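Local atomic coordinates of beta-glycosidase (Bacteroides caccae, PDB entry 6T2R), a protein that probably cleaves internal beta-galactosidic bonds in mucin O-glycans as an endo-acting glycoside hydrolase of family 16. Residues T128-T133 against F224-Y229. Residues are numbered along the deposited sequence; the frame is centred on the assembly and turned at random.
Sequences TLPYET and FNIPQY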
# COMPACT_ATOMS: atom_id res chain seq x y z
N THR A 128 -3.15 -1.74 2.36
CA THR A 128 -4.61 -1.72 2.55
C THR A 128 -4.98 -1.93 4.02
O THR A 128 -4.27 -2.61 4.75
CB THR A 128 -5.31 -2.75 1.66
OG1 THR A 128 -5.15 -4.04 2.25
CG2 THR A 128 -4.83 -2.66 0.23
N LEU A 129 -6.10 -1.31 4.36
CA LEU A 129 -6.79 -1.29 5.66
C LEU A 129 -8.26 -1.59 5.40
O LEU A 129 -8.71 -1.47 4.27
CB LEU A 129 -6.59 0.09 6.30
CG LEU A 129 -5.19 0.34 6.85
CD1 LEU A 129 -5.11 1.72 7.44
CD2 LEU A 129 -4.80 -0.72 7.87
N PRO A 130 -9.03 -2.03 6.42
CA PRO A 130 -10.47 -2.23 6.26
C PRO A 130 -11.19 -0.96 5.81
O PRO A 130 -10.96 0.10 6.38
CB PRO A 130 -10.95 -2.70 7.64
CG PRO A 130 -9.67 -3.24 8.29
CD PRO A 130 -8.56 -2.36 7.77
N TYR A 131 -12.01 -1.12 4.76
CA TYR A 131 -12.85 -0.05 4.17
C TYR A 131 -13.83 0.44 5.23
O TYR A 131 -14.04 1.65 5.35
CB TYR A 131 -13.64 -0.56 2.96
CG TYR A 131 -14.36 0.56 2.26
CD1 TYR A 131 -13.69 1.40 1.38
CD2 TYR A 131 -15.68 0.82 2.57
CE1 TYR A 131 -14.33 2.48 0.80
CE2 TYR A 131 -16.36 1.86 1.97
CZ TYR A 131 -15.67 2.70 1.09
OH TYR A 131 -16.35 3.76 0.55
N GLU A 132 -14.42 -0.48 5.98
CA GLU A 132 -15.48 -0.16 6.98
C GLU A 132 -14.82 0.36 8.28
O GLU A 132 -14.65 -0.43 9.23
CB GLU A 132 -16.35 -1.38 7.20
CG GLU A 132 -17.08 -1.84 5.95
CD GLU A 132 -17.46 -3.31 6.00
OE1 GLU A 132 -18.64 -3.56 6.08
OE2 GLU A 132 -16.57 -4.20 6.01
N THR A 133 -14.46 1.65 8.32
CA THR A 133 -13.62 2.21 9.40
C THR A 133 -14.41 2.35 10.70
O THR A 133 -13.77 2.54 11.72
CB THR A 133 -13.01 3.55 8.97
OG1 THR A 133 -14.09 4.42 8.67
CG2 THR A 133 -12.12 3.41 7.76
N PHE A 224 -8.72 -10.77 6.96
CA PHE A 224 -8.46 -9.99 5.73
C PHE A 224 -9.62 -10.07 4.70
O PHE A 224 -9.67 -9.17 3.85
CB PHE A 224 -7.12 -10.43 5.13
CG PHE A 224 -5.99 -10.48 6.13
CD1 PHE A 224 -5.44 -9.32 6.64
CD2 PHE A 224 -5.45 -11.70 6.53
CE1 PHE A 224 -4.38 -9.36 7.53
CE2 PHE A 224 -4.40 -11.75 7.44
CZ PHE A 224 -3.88 -10.57 7.95
N ASN A 225 -10.51 -11.05 4.73
CA ASN A 225 -11.50 -11.21 3.62
C ASN A 225 -12.67 -10.30 3.91
O ASN A 225 -13.74 -10.81 4.12
CB ASN A 225 -11.93 -12.65 3.34
CG ASN A 225 -10.82 -13.42 2.65
OD1 ASN A 225 -10.56 -14.57 3.03
ND2 ASN A 225 -10.12 -12.79 1.71
N ILE A 226 -12.39 -9.00 3.99
CA ILE A 226 -13.35 -7.91 4.24
C ILE A 226 -12.97 -6.82 3.25
O ILE A 226 -11.82 -6.75 2.83
CB ILE A 226 -13.29 -7.39 5.70
CG1 ILE A 226 -11.89 -6.88 6.08
CG2 ILE A 226 -13.80 -8.44 6.68
CD1 ILE A 226 -11.82 -6.35 7.52
N PRO A 227 -13.91 -5.94 2.89
CA PRO A 227 -13.61 -4.87 1.96
C PRO A 227 -12.43 -4.03 2.46
O PRO A 227 -12.37 -3.72 3.64
CB PRO A 227 -14.89 -4.03 1.96
CG PRO A 227 -15.96 -5.01 2.36
CD PRO A 227 -15.29 -5.89 3.39
N GLN A 228 -11.56 -3.62 1.53
CA GLN A 228 -10.30 -2.90 1.80
C GLN A 228 -10.39 -1.51 1.17
O GLN A 228 -11.09 -1.37 0.13
CB GLN A 228 -9.14 -3.72 1.22
CG GLN A 228 -9.11 -5.16 1.73
CD GLN A 228 -8.52 -5.25 3.12
OE1 GLN A 228 -7.55 -4.56 3.42
NE2 GLN A 228 -9.13 -6.08 3.98
N TYR A 229 -9.69 -0.53 1.74
CA TYR A 229 -9.27 0.68 0.99
C TYR A 229 -7.74 0.65 0.83
O TYR A 229 -7.03 0.01 1.65
CB TYR A 229 -9.81 1.95 1.63
CG TYR A 229 -9.14 2.48 2.88
CD1 TYR A 229 -8.17 3.45 2.79
CD2 TYR A 229 -9.53 2.07 4.15
CE1 TYR A 229 -7.57 4.00 3.92
CE2 TYR A 229 -8.95 2.60 5.29
CZ TYR A 229 -7.98 3.58 5.17
OH TYR A 229 -7.42 4.15 6.27
O HOH W 1 -6.20 -4.82 5.60
O HOH W 2 -14.03 -3.36 5.87
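Gln228 OE1 takes two bonds: the hydroxyl of Thr128 reaches it with OG1 2.7 Å away, tilted from the carbonyl plane, and water 1 donates to it while also donating to Thr128 O. Bending of the Gln228 chain at chi2 (-79°) turns the amide back toward the neighbouring strand, and its NE2 donates to Ile226 O at 3.0 Å, so both ends of the amide are held and its rotation is fixed. Beside it, Leu129 and Tyr229 form an antiparallel hydrogen-bonded pair: Leu129 N lies 3.2 Å from Tyr229 O, and Tyr229 N meets Leu129 O nearly head-on at 2.9 Å. This pairing joins strand 125-130 to strand 228-233 within the antiparallel beta framework of the family 16 jelly roll. Past Pro130 the two segments remain tied by a nearly straight bond (173°) from Tyr131 N to Pro227 O, which it approaches from above the carbonyl plane. The same oxygen accepts from water 2, which is further bound by the backbone N and OE2 of Glu132. Leu129 and Tyr229 run side by side, CB 3.6 Å from CE2, while Pro130 O sits in the plane of the Tyr229 ring at its edge, 3.3 Å from CD2. Pro130 CB also rests on CD1 of Ile226, in the loop before strand 228-233, and Phe194 of strand 187-195 packs against both Thr128 and Gln228.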